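Local coordinates for protein pseudouridine synthase (Pyrococcus abyssi, PDB 2AUS) that probably isomerises uridine to pseudouridine in RNA, as a Cbf5-type member of the TruB family of pseudouridine synthases, at residues 67-72 and 215-220; 110-115 and 178-183; 159-164 and 169-174; 224-229 and 233-238. All coordinates share one frame; numbering follows the deposited sequence.

Contact 1: residues 67-72 and 215-220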
# COMPACT_ATOMS: atom_id res chain seq x y z
N LYS A 67 -3.27 -1.72 -17.43
CA LYS A 67 -2.85 -2.59 -18.52
C LYS A 67 -2.93 -4.05 -18.09
O LYS A 67 -3.31 -4.92 -18.89
CB LYS A 67 -1.41 -2.26 -18.96
CG LYS A 67 -1.24 -0.83 -19.45
CD LYS A 67 -0.03 -0.66 -20.36
CE LYS A 67 1.27 -0.94 -19.63
NZ LYS A 67 2.45 -0.83 -20.55
N ARG A 68 -2.60 -4.32 -16.83
CA ARG A 68 -2.66 -5.68 -16.32
C ARG A 68 -4.09 -6.15 -16.18
O ARG A 68 -4.43 -7.25 -16.60
CB ARG A 68 -1.95 -5.78 -14.96
CG ARG A 68 -0.50 -5.35 -15.01
CD ARG A 68 0.30 -5.83 -13.81
NE ARG A 68 1.68 -5.36 -13.90
CZ ARG A 68 2.11 -4.19 -13.44
NH1 ARG A 68 1.27 -3.36 -12.84
NH2 ARG A 68 3.38 -3.84 -13.59
N ILE A 69 -4.94 -5.31 -15.61
CA ILE A 69 -6.34 -5.65 -15.41
C ILE A 69 -7.07 -5.92 -16.72
O ILE A 69 -7.78 -6.92 -16.86
CB ILE A 69 -7.10 -4.52 -14.68
CG1 ILE A 69 -6.46 -4.27 -13.32
CG2 ILE A 69 -8.58 -4.89 -14.55
CD1 ILE A 69 -6.98 -3.03 -12.62
N LEU A 70 -6.89 -5.03 -17.69
CA LEU A 70 -7.57 -5.19 -18.97
C LEU A 70 -6.75 -5.97 -19.99
O LEU A 70 -7.12 -6.03 -21.16
CB LEU A 70 -7.96 -3.82 -19.52
CG LEU A 70 -8.78 -2.93 -18.58
CD1 LEU A 70 -9.10 -1.60 -19.27
CD2 LEU A 70 -10.07 -3.64 -18.18
N ASN A 71 -5.65 -6.58 -19.56
CA ASN A 71 -4.82 -7.37 -20.46
C ASN A 71 -4.50 -6.59 -21.73
O ASN A 71 -4.71 -7.07 -22.85
CB ASN A 71 -5.55 -8.68 -20.82
CG ASN A 71 -5.55 -9.68 -19.67
OD1 ASN A 71 -4.63 -10.49 -19.54
ND2 ASN A 71 -6.57 -9.61 -18.83
N LEU A 72 -3.98 -5.38 -21.55
CA LEU A 72 -3.64 -4.51 -22.67
C LEU A 72 -2.14 -4.49 -22.91
O LEU A 72 -1.36 -4.88 -22.05
CB LEU A 72 -4.10 -3.08 -22.39
CG LEU A 72 -5.52 -2.86 -21.86
CD1 LEU A 72 -5.72 -1.38 -21.60
CD2 LEU A 72 -6.54 -3.40 -22.84
N VAL A 215 -14.81 5.84 -13.04
CA VAL A 215 -14.72 4.50 -12.49
C VAL A 215 -13.43 4.27 -11.71
O VAL A 215 -12.45 5.00 -11.88
CB VAL A 215 -14.82 3.43 -13.62
CG1 VAL A 215 -16.20 3.52 -14.28
CG2 VAL A 215 -13.72 3.65 -14.65
N THR A 216 -13.44 3.25 -10.85
CA THR A 216 -12.28 2.92 -10.04
C THR A 216 -11.63 1.65 -10.55
O THR A 216 -12.22 0.91 -11.34
CB THR A 216 -12.66 2.68 -8.56
OG1 THR A 216 -13.50 1.52 -8.48
CG2 THR A 216 -13.39 3.88 -7.97
N LEU A 217 -10.41 1.39 -10.08
CA LEU A 217 -9.66 0.21 -10.47
C LEU A 217 -10.43 -1.07 -10.12
O LEU A 217 -10.39 -2.05 -10.85
CB LEU A 217 -8.30 0.23 -9.78
CG LEU A 217 -7.40 1.36 -10.27
CD1 LEU A 217 -6.26 1.62 -9.29
CD2 LEU A 217 -6.86 1.00 -11.65
N HIS A 218 -11.12 -1.05 -8.98
CA HIS A 218 -11.89 -2.21 -8.57
C HIS A 218 -13.07 -2.38 -9.50
O HIS A 218 -13.45 -3.51 -9.82
CB HIS A 218 -12.37 -2.04 -7.12
CG HIS A 218 -11.30 -2.34 -6.11
ND1 HIS A 218 -11.42 -1.99 -4.78
CD2 HIS A 218 -10.11 -2.97 -6.23
CE1 HIS A 218 -10.34 -2.40 -4.13
NE2 HIS A 218 -9.53 -2.99 -4.99
N ASP A 219 -13.66 -1.27 -9.93
CA ASP A 219 -14.77 -1.35 -10.87
C ASP A 219 -14.28 -2.06 -12.12
O ASP A 219 -14.93 -2.98 -12.61
CB ASP A 219 -15.28 0.03 -11.26
CG ASP A 219 -16.01 0.72 -10.15
OD1 ASP A 219 -16.53 0.02 -9.25
OD2 ASP A 219 -16.09 1.97 -10.18
N LEU A 220 -13.12 -1.64 -12.62
CA LEU A 220 -12.55 -2.23 -13.83
C LEU A 220 -12.28 -3.72 -13.68
O LEU A 220 -12.55 -4.50 -14.60
CB LEU A 220 -11.25 -1.52 -14.22
CG LEU A 220 -11.39 -0.10 -14.75
CD1 LEU A 220 -10.01 0.43 -15.16
CD2 LEU A 220 -12.33 -0.10 -15.95

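Contact 2: residues 110-115 and 178-183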
# COMPACT_ATOMS: atom_id res chain seq x y z
N TYR A 110 -9.97 21.37 -9.45
CA TYR A 110 -9.51 20.60 -8.31
C TYR A 110 -10.28 21.01 -7.07
O TYR A 110 -10.92 22.06 -7.03
CB TYR A 110 -8.04 20.89 -8.03
CG TYR A 110 -7.07 20.49 -9.12
CD1 TYR A 110 -6.42 19.25 -9.08
CD2 TYR A 110 -6.76 21.36 -10.16
CE1 TYR A 110 -5.49 18.90 -10.04
CE2 TYR A 110 -5.82 21.01 -11.14
CZ TYR A 110 -5.19 19.78 -11.07
OH TYR A 110 -4.26 19.42 -12.02
N VAL A 111 -10.23 20.15 -6.06
CA VAL A 111 -10.82 20.45 -4.77
C VAL A 111 -9.59 20.29 -3.89
O VAL A 111 -8.92 19.26 -3.94
CB VAL A 111 -11.92 19.46 -4.38
CG1 VAL A 111 -12.28 19.65 -2.90
CG2 VAL A 111 -13.15 19.72 -5.22
N ALA A 112 -9.29 21.31 -3.10
CA ALA A 112 -8.11 21.26 -2.27
C ALA A 112 -8.32 21.71 -0.85
O ALA A 112 -9.15 22.57 -0.56
CB ALA A 112 -7.00 22.10 -2.91
N LEU A 113 -7.55 21.10 0.04
CA LEU A 113 -7.59 21.43 1.44
C LEU A 113 -6.30 22.19 1.77
O LEU A 113 -5.21 21.64 1.71
CB LEU A 113 -7.68 20.16 2.28
CG LEU A 113 -7.59 20.39 3.79
CD1 LEU A 113 -8.64 21.40 4.22
CD2 LEU A 113 -7.77 19.07 4.53
N MET A 114 -6.45 23.46 2.12
CA MET A 114 -5.31 24.29 2.45
C MET A 114 -5.22 24.47 3.96
O MET A 114 -6.22 24.76 4.62
CB MET A 114 -5.44 25.66 1.78
CG MET A 114 -4.48 26.73 2.30
SD MET A 114 -4.61 28.27 1.38
CE MET A 114 -6.13 28.98 2.06
N HIS A 115 -4.02 24.29 4.51
CA HIS A 115 -3.83 24.46 5.94
C HIS A 115 -2.97 25.70 6.20
O HIS A 115 -1.80 25.74 5.81
CB HIS A 115 -3.14 23.23 6.54
CG HIS A 115 -2.99 23.31 8.02
ND1 HIS A 115 -4.06 23.33 8.88
CD2 HIS A 115 -1.88 23.43 8.79
CE1 HIS A 115 -3.63 23.46 10.12
NE2 HIS A 115 -2.31 23.53 10.09
N THR A 178 -1.37 24.67 -14.47
CA THR A 178 -1.34 25.45 -13.24
C THR A 178 -1.04 24.52 -12.07
O THR A 178 -1.69 23.48 -11.91
CB THR A 178 -2.69 26.16 -13.00
OG1 THR A 178 -3.04 26.94 -14.15
CG2 THR A 178 -2.59 27.09 -11.79
N TYR A 179 -0.06 24.89 -11.26
CA TYR A 179 0.33 24.10 -10.10
C TYR A 179 -0.46 24.58 -8.88
O TYR A 179 -0.29 25.71 -8.42
CB TYR A 179 1.83 24.27 -9.83
CG TYR A 179 2.71 23.70 -10.91
CD1 TYR A 179 4.07 24.01 -10.97
CD2 TYR A 179 2.21 22.80 -11.86
CE1 TYR A 179 4.91 23.45 -11.94
CE2 TYR A 179 3.03 22.24 -12.83
CZ TYR A 179 4.38 22.56 -12.86
OH TYR A 179 5.20 22.00 -13.81
N ILE A 180 -1.31 23.71 -8.35
CA ILE A 180 -2.11 24.07 -7.19
C ILE A 180 -1.29 24.27 -5.93
O ILE A 180 -1.57 25.16 -5.14
CB ILE A 180 -3.19 23.01 -6.91
CG1 ILE A 180 -3.96 22.71 -8.19
CG2 ILE A 180 -4.14 23.52 -5.82
CD1 ILE A 180 -4.54 23.94 -8.88
N ARG A 181 -0.26 23.45 -5.75
CA ARG A 181 0.59 23.57 -4.57
C ARG A 181 1.20 24.97 -4.52
O ARG A 181 1.24 25.61 -3.47
CB ARG A 181 1.71 22.52 -4.59
CG ARG A 181 2.54 22.51 -3.30
CD ARG A 181 3.72 21.54 -3.35
NE ARG A 181 3.30 20.14 -3.28
CZ ARG A 181 2.71 19.58 -2.23
NH1 ARG A 181 2.45 20.30 -1.14
NH2 ARG A 181 2.39 18.29 -2.26
N SER A 182 1.67 25.45 -5.67
CA SER A 182 2.27 26.78 -5.77
C SER A 182 1.21 27.85 -5.52
O SER A 182 1.46 28.84 -4.84
CB SER A 182 2.89 26.98 -7.16
OG SER A 182 3.34 28.32 -7.33
N LEU A 183 0.02 27.63 -6.08
CA LEU A 183 -1.09 28.55 -5.89
C LEU A 183 -1.38 28.69 -4.40
O LEU A 183 -1.56 29.80 -3.89
CB LEU A 183 -2.35 28.02 -6.59
CG LEU A 183 -3.63 28.81 -6.29
CD1 LEU A 183 -3.55 30.18 -6.94
CD2 LEU A 183 -4.84 28.05 -6.80

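Contact 3: residues 159-164 and 169-174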
# COMPACT_ATOMS: atom_id res chain seq x y z
N GLU A 159 -13.67 28.78 -5.48
CA GLU A 159 -14.88 28.71 -4.69
C GLU A 159 -14.59 28.07 -3.33
O GLU A 159 -14.30 26.88 -3.25
CB GLU A 159 -15.93 27.90 -5.44
CG GLU A 159 -17.06 27.37 -4.58
CD GLU A 159 -17.90 26.34 -5.30
OE1 GLU A 159 -17.32 25.38 -5.85
OE2 GLU A 159 -19.15 26.48 -5.31
N ILE A 160 -14.66 28.87 -2.27
CA ILE A 160 -14.42 28.36 -0.93
C ILE A 160 -15.63 27.56 -0.47
O ILE A 160 -16.74 28.09 -0.38
CB ILE A 160 -14.16 29.51 0.06
CG1 ILE A 160 -12.86 30.23 -0.33
CG2 ILE A 160 -14.08 28.97 1.48
CD1 ILE A 160 -12.52 31.41 0.55
N LEU A 161 -15.40 26.28 -0.20
CA LEU A 161 -16.47 25.41 0.24
C LEU A 161 -16.66 25.57 1.74
O LEU A 161 -17.75 25.91 2.20
CB LEU A 161 -16.14 23.95 -0.09
CG LEU A 161 -16.00 23.61 -1.58
CD1 LEU A 161 -15.64 22.14 -1.74
CD2 LEU A 161 -17.30 23.91 -2.31
N GLU A 162 -15.60 25.35 2.51
CA GLU A 162 -15.68 25.48 3.96
C GLU A 162 -14.41 26.05 4.57
O GLU A 162 -13.31 25.86 4.06
CB GLU A 162 -15.96 24.12 4.60
CG GLU A 162 -17.21 23.42 4.10
CD GLU A 162 -17.50 22.13 4.86
OE1 GLU A 162 -16.55 21.58 5.45
OE2 GLU A 162 -18.66 21.68 4.85
N ILE A 163 -14.59 26.75 5.68
CA ILE A 163 -13.47 27.33 6.41
C ILE A 163 -13.62 26.98 7.88
O ILE A 163 -14.60 27.35 8.51
CB ILE A 163 -13.44 28.87 6.31
CG1 ILE A 163 -13.20 29.30 4.86
CG2 ILE A 163 -12.35 29.42 7.22
CD1 ILE A 163 -13.21 30.80 4.66
N ASP A 164 -12.65 26.24 8.42
CA ASP A 164 -12.69 25.88 9.83
C ASP A 164 -11.33 26.25 10.43
O ASP A 164 -10.38 25.46 10.38
CB ASP A 164 -12.96 24.39 10.03
CG ASP A 164 -13.30 24.04 11.48
OD1 ASP A 164 -12.85 24.78 12.40
OD2 ASP A 164 -14.00 23.03 11.72
N LEU A 169 -11.17 24.55 2.72
CA LEU A 169 -11.52 23.59 1.68
C LEU A 169 -12.09 24.41 0.52
O LEU A 169 -13.10 25.10 0.67
CB LEU A 169 -12.58 22.61 2.20
CG LEU A 169 -13.16 21.60 1.20
CD1 LEU A 169 -12.09 20.61 0.78
CD2 LEU A 169 -14.34 20.87 1.84
N PHE A 170 -11.44 24.35 -0.64
CA PHE A 170 -11.93 25.13 -1.77
C PHE A 170 -11.83 24.41 -3.10
O PHE A 170 -11.06 23.47 -3.27
CB PHE A 170 -11.19 26.47 -1.84
CG PHE A 170 -9.74 26.36 -2.23
CD1 PHE A 170 -9.34 26.58 -3.54
CD2 PHE A 170 -8.77 26.07 -1.27
CE1 PHE A 170 -7.99 26.52 -3.90
CE2 PHE A 170 -7.42 26.01 -1.62
CZ PHE A 170 -7.03 26.24 -2.94
N ARG A 171 -12.66 24.86 -4.04
CA ARG A 171 -12.69 24.30 -5.38
C ARG A 171 -12.07 25.36 -6.28
O ARG A 171 -12.34 26.54 -6.12
CB ARG A 171 -14.13 24.02 -5.79
CG ARG A 171 -14.32 23.74 -7.28
CD ARG A 171 -15.77 23.38 -7.57
NE ARG A 171 -16.05 21.99 -7.19
CZ ARG A 171 -17.09 21.60 -6.47
NH1 ARG A 171 -17.97 22.49 -6.02
NH2 ARG A 171 -17.25 20.31 -6.19
N VAL A 172 -11.23 24.93 -7.22
CA VAL A 172 -10.57 25.86 -8.10
C VAL A 172 -10.51 25.37 -9.54
O VAL A 172 -10.17 24.21 -9.79
CB VAL A 172 -9.13 26.16 -7.60
CG1 VAL A 172 -8.35 24.87 -7.47
CG2 VAL A 172 -8.43 27.11 -8.55
N GLY A 173 -10.85 26.26 -10.47
CA GLY A 173 -10.79 25.94 -11.88
C GLY A 173 -9.53 26.63 -12.37
O GLY A 173 -9.31 27.80 -12.02
N VAL A 174 -8.71 25.94 -13.15
CA VAL A 174 -7.47 26.52 -13.63
C VAL A 174 -7.11 26.15 -15.06
O VAL A 174 -7.60 25.16 -15.61
CB VAL A 174 -6.29 26.08 -12.74
CG1 VAL A 174 -6.53 26.48 -11.30
CG2 VAL A 174 -6.09 24.56 -12.86

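Contact 4: residues 224-229 and 233-238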
# COMPACT_ATOMS: atom_id res chain seq x y z
N TYR A 224 -14.46 -6.34 -15.90
CA TYR A 224 -13.70 -7.16 -16.83
C TYR A 224 -14.04 -8.62 -16.56
O TYR A 224 -14.11 -9.43 -17.49
CB TYR A 224 -12.21 -6.91 -16.66
CG TYR A 224 -11.37 -7.48 -17.77
CD1 TYR A 224 -10.60 -8.62 -17.57
CD2 TYR A 224 -11.35 -6.88 -19.03
CE1 TYR A 224 -9.82 -9.16 -18.59
CE2 TYR A 224 -10.57 -7.40 -20.06
CZ TYR A 224 -9.81 -8.54 -19.83
OH TYR A 224 -9.05 -9.06 -20.85
N HIS A 225 -14.26 -8.94 -15.29
CA HIS A 225 -14.63 -10.29 -14.87
C HIS A 225 -16.02 -10.63 -15.41
O HIS A 225 -16.23 -11.71 -15.95
CB HIS A 225 -14.64 -10.40 -13.34
CG HIS A 225 -13.35 -10.87 -12.76
ND1 HIS A 225 -13.09 -12.20 -12.50
CD2 HIS A 225 -12.23 -10.19 -12.41
CE1 HIS A 225 -11.86 -12.32 -12.01
NE2 HIS A 225 -11.32 -11.12 -11.94
N PHE A 226 -16.96 -9.70 -15.27
CA PHE A 226 -18.32 -9.92 -15.76
C PHE A 226 -18.31 -10.17 -17.27
O PHE A 226 -19.14 -10.91 -17.79
CB PHE A 226 -19.20 -8.71 -15.44
CG PHE A 226 -19.38 -8.45 -13.97
CD1 PHE A 226 -19.87 -7.23 -13.53
CD2 PHE A 226 -19.07 -9.42 -13.02
CE1 PHE A 226 -20.05 -6.98 -12.17
CE2 PHE A 226 -19.24 -9.19 -11.66
CZ PHE A 226 -19.73 -7.96 -11.23
N TRP A 227 -17.37 -9.53 -17.95
CA TRP A 227 -17.25 -9.69 -19.39
C TRP A 227 -16.58 -11.02 -19.76
O TRP A 227 -17.17 -11.85 -20.43
CB TRP A 227 -16.46 -8.52 -19.99
CG TRP A 227 -16.23 -8.63 -21.46
CD1 TRP A 227 -17.11 -9.10 -22.40
CD2 TRP A 227 -15.05 -8.23 -22.18
NE1 TRP A 227 -16.55 -9.02 -23.65
CE2 TRP A 227 -15.30 -8.49 -23.55
CE3 TRP A 227 -13.82 -7.68 -21.81
CZ2 TRP A 227 -14.35 -8.22 -24.55
CZ3 TRP A 227 -12.88 -7.40 -22.80
CH2 TRP A 227 -13.15 -7.67 -24.15
N LYS A 228 -15.36 -11.21 -19.28
CA LYS A 228 -14.60 -12.41 -19.59
C LYS A 228 -15.07 -13.73 -18.97
O LYS A 228 -14.89 -14.79 -19.57
CB LYS A 228 -13.13 -12.19 -19.23
CG LYS A 228 -12.43 -11.22 -20.17
CD LYS A 228 -12.51 -11.71 -21.61
CE LYS A 228 -11.84 -10.75 -22.57
NZ LYS A 228 -12.02 -11.18 -23.99
N GLU A 229 -15.68 -13.67 -17.79
CA GLU A 229 -16.15 -14.90 -17.15
C GLU A 229 -17.63 -15.13 -17.35
O GLU A 229 -18.05 -16.24 -17.66
CB GLU A 229 -15.88 -14.87 -15.64
CG GLU A 229 -14.44 -14.65 -15.23
CD GLU A 229 -14.28 -14.62 -13.72
OE1 GLU A 229 -15.02 -13.85 -13.05
OE2 GLU A 229 -13.42 -15.36 -13.20
N GLU A 233 -20.81 -7.84 -21.42
CA GLU A 233 -19.96 -6.72 -21.81
C GLU A 233 -20.52 -5.35 -21.45
O GLU A 233 -19.82 -4.35 -21.54
CB GLU A 233 -19.70 -6.75 -23.32
CG GLU A 233 -20.97 -6.68 -24.16
CD GLU A 233 -20.70 -6.23 -25.58
OE1 GLU A 233 -20.93 -5.04 -25.89
OE2 GLU A 233 -20.24 -7.07 -26.39
N GLU A 234 -21.78 -5.31 -21.04
CA GLU A 234 -22.46 -4.07 -20.70
C GLU A 234 -21.68 -3.14 -19.75
O GLU A 234 -21.53 -1.95 -20.02
CB GLU A 234 -23.81 -4.37 -20.06
CG GLU A 234 -24.66 -3.14 -19.82
CD GLU A 234 -25.83 -3.42 -18.90
OE1 GLU A 234 -26.42 -4.52 -19.00
OE2 GLU A 234 -26.17 -2.55 -18.07
N TYR A 235 -21.21 -3.70 -18.65
CA TYR A 235 -20.50 -2.89 -17.67
C TYR A 235 -19.12 -2.42 -18.11
O TYR A 235 -18.78 -1.26 -17.94
CB TYR A 235 -20.46 -3.65 -16.34
CG TYR A 235 -21.87 -4.02 -15.92
CD1 TYR A 235 -22.76 -3.03 -15.49
CD2 TYR A 235 -22.35 -5.32 -16.08
CE1 TYR A 235 -24.10 -3.33 -15.25
CE2 TYR A 235 -23.69 -5.63 -15.85
CZ TYR A 235 -24.56 -4.63 -15.44
OH TYR A 235 -25.88 -4.91 -15.23
N ILE A 236 -18.31 -3.32 -18.67
CA ILE A 236 -16.99 -2.91 -19.12
C ILE A 236 -17.18 -1.85 -20.20
O ILE A 236 -16.45 -0.85 -20.24
CB ILE A 236 -16.16 -4.10 -19.67
CG1 ILE A 236 -14.69 -3.68 -19.83
CG2 ILE A 236 -16.71 -4.56 -21.02
CD1 ILE A 236 -14.04 -3.20 -18.54
N ARG A 237 -18.18 -2.04 -21.06
CA ARG A 237 -18.45 -1.08 -22.13
C ARG A 237 -18.73 0.30 -21.56
O ARG A 237 -18.18 1.30 -22.03
CB ARG A 237 -19.65 -1.53 -22.97
CG ARG A 237 -20.03 -0.51 -24.04
CD ARG A 237 -21.17 -0.98 -24.92
NE ARG A 237 -20.78 -2.08 -25.81
CZ ARG A 237 -20.06 -1.92 -26.92
NH1 ARG A 237 -19.64 -0.71 -27.27
NH2 ARG A 237 -19.78 -2.97 -27.68
N LYS A 238 -19.59 0.36 -20.55
CA LYS A 238 -19.92 1.64 -19.92
C LYS A 238 -18.75 2.22 -19.13
O LYS A 238 -18.69 3.43 -18.92
CB LYS A 238 -21.13 1.48 -19.00
CG LYS A 238 -22.41 1.13 -19.74
CD LYS A 238 -23.57 0.96 -18.78
CE LYS A 238 -24.79 0.41 -19.49
NZ LYS A 238 -25.86 0.09 -18.53
O HOH W 1 -19.06 -9.56 -25.63

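Contact 1: residues 67-72 and 215-220
Ile-69 and Leu-70, the last residue of helix 59-69 and the first beyond it, meet the opening turn of helix 217-228 largely through that turn's backbone: most of the nearest approaches end on carbonyl atoms. The motif is a helix C-terminus, closed by a Schellman motif, set against a helix N-terminus, closed by a capping box. Ile-69 carries most of the contact and divides its two branches. Its CD1 lies 4.0 Å from Leu-217 O and 4.1 Å from Leu-217 CD2, the two side chains crossing at about a right angle, while its CG2 comes 4.0 Å from Leu-220 C. This split follows from the first torsion (chi1 -60°), which sets CG1 beside the backbone N and CG2 anti to it. Leu-70 adds a looser touch, its CD2 4.4 Å from Leu-220 O. Ile-49 of strand 47-53 joins the cluster, packing on both Leu-70 and Leu-220, and Ile-69 and Leu-217 each also pack on an aromatic side chain of another protein chain. At the end of the first helix, Asn-71 takes positive phi (50°) as the C-prime residue, and Leu-72 N returns to Lys-67 O at 2.8 Å; the matching bond from Asn-71 N to Arg-68 O is weak. The second helix starts after Thr-216, whose hydroxyl accepts from the backbone of Asp-219. In return the carboxylate accepts from Thr-216 N, which meets Asp-219 OD2 at 3.0 Å, lying above the carboxylate plane, 40° out of it.

Contact 2: residues 110-115 and 178-183
A helix lying over one face of an antiparallel sheet makes this contact: the first turn of helix 180-191 rests on strand 108-116 of the six-stranded sheet, and Ile-180 is its principal anchor. The evidence for a face-on approach is direct. Ile-180 CG1 stands 3.9 Å from the centroid of the Tyr-110 ring and 18° off the ring normal, a CH-pi contact, and it is displaced toward the rim on the side of CD2 and CE2. The terminal methyl continues along the same border, with Ile-180 CD1 only 3.6 Å from Tyr-110 CD2. The other branch, Ile-180 CG2, turns to the strand itself and meets Ala-112 CB at 4.3 Å. One isoleucine thus spans two residues of the strand, i and i+2, whose side chains share a face of the sheet. Its torsions account for this: CG1 is anti to the carbonyl carbon (chi1 -50°), and chi2 of -54° folds CD1 back along the ring. Tyr-179 takes the N-cap position, where its carbonyl O accepts from Leu-183 N at 3.0 Å and so closes the first turn. On the strand side, Tyr-110 and Ala-112 are bonded through their backbones to Val-172 and Phe-170 of the neighbouring strand, while Tyr-110 packs on Leu-200 of strand 195-205. Such apolar packing of a helix on an antiparallel sheet is typical of a two-layer alpha+beta arrangement, here within the pseudouridine synthase fold.

Contact 3: residues 159-164 and 169-174
Paired backbone bonds define this contact as an antiparallel beta hairpin interrupted by a classic beta bulge. Glu-159 and Arg-171 form a hydrogen-bonded pair, Glu-159 N reaching Arg-171 O at 2.7 Å and Arg-171 N returning to Glu-159 O. Past the non-hydrogen-bonded pair Ile-160 and Phe-170, the register slips by one. Leu-161 and Glu-162 then both face Leu-169, whose O accepts from Leu-161 N at 2.7 Å and from Glu-162 N at 3.1 Å, both in the carbonyl plane; Leu-169 N answers to Glu-162 O. Glu-162 OE2 hydrogen-bonds to a polar side chain of another protein chain. The apolar contact uses the bulge: Leu-161 CD1 lies 3.9 Å from Leu-169 CG. Separately, Leu-161 CD2 lies beside the guanidinium, 4.0 Å from Arg-171 NH1. The ionic contact is one salt bridge. The Glu-159 and Arg-171 side chains run alongside each other in one direction, and the bend in the arginine (chi3 -78°) brings NH1 back to the carboxylate. A methionine in place of Arg-171 would probably leave the Glu-159 carboxylate without its charged mate on this strand and free to turn. In the salt bridge, Arg-171 NH1 meets Glu-159 OE1 at 3.0 Å on its syn side, 29° out of the carboxylate plane.

Contact 4: residues 224-229 and 233-238
Tyr-224 begins the contact with its backbone, Tyr-224 N lying 4.1 Å from Ile-236 CD1, where helix 217-228 faces helix 234-239. The two short segments cross at -134°, with their axes 8.1 Å apart at closest approach. Phe-226 points toward the second helix and sets its CD1 4.0 Å from Tyr-235 CD2, the two rings meeting obliquely. Trp-227 does most. With CG anti to the backbone N (chi1 177°), its indole reaches Ile-236 and Glu-233 on the other segment: Ile-236 CG2 approaches obliquely, 4.1 Å from Trp-227 CB, while Lys-228 CE lies over a face of the ring. Glu-233 CB closes on Trp-227 CD1 at 3.6 Å. A water in the indole plane accepts from Trp-227 NE1 and donates to Glu-233 OE2, joining the segments. The other carboxylate oxygen, Glu-233 OE1, is gripped side-on by Arg-237, whose NE and NH2 both stand 3.0 Å from it. An alanine in place of Glu-233 would probably leave the water without its acceptor and Arg-237 without this carboxylate mate. Ile-40 and Ile-44 of helix 40-45 also pack on Trp-227. Two consecutive helices joined by a short loop and inclined at 134°, packed through aromatic and aliphatic side chains, are typical of a helix-loop-helix pair.

In the fold
From the N terminus, the chain first reaches residues 67-72, which wait for 215-220 before contact 1 closes, after 142 intervening residues. Contact 2 is nested inside that loop, spanning 110-115 to 178-183, and contact 3, a local hairpin, is nested in turn inside contact 2. Those two share a sheet: strands 108-116 and 167-174 are neighbours, and Ala-112 N lies 2.8 Å from Phe-170 O. Contact 4 follows in series, with no loops crossing. It continues helix 217-228 from contact 1, and Leu-70 CD2 lies 4.0 Å from Ile-236 CD1. Contacts 2 and 3 tie the six-stranded sheet to helix 180-191, whereas contacts 1 and 4 join helices 59-69, 217-228 and 234-239.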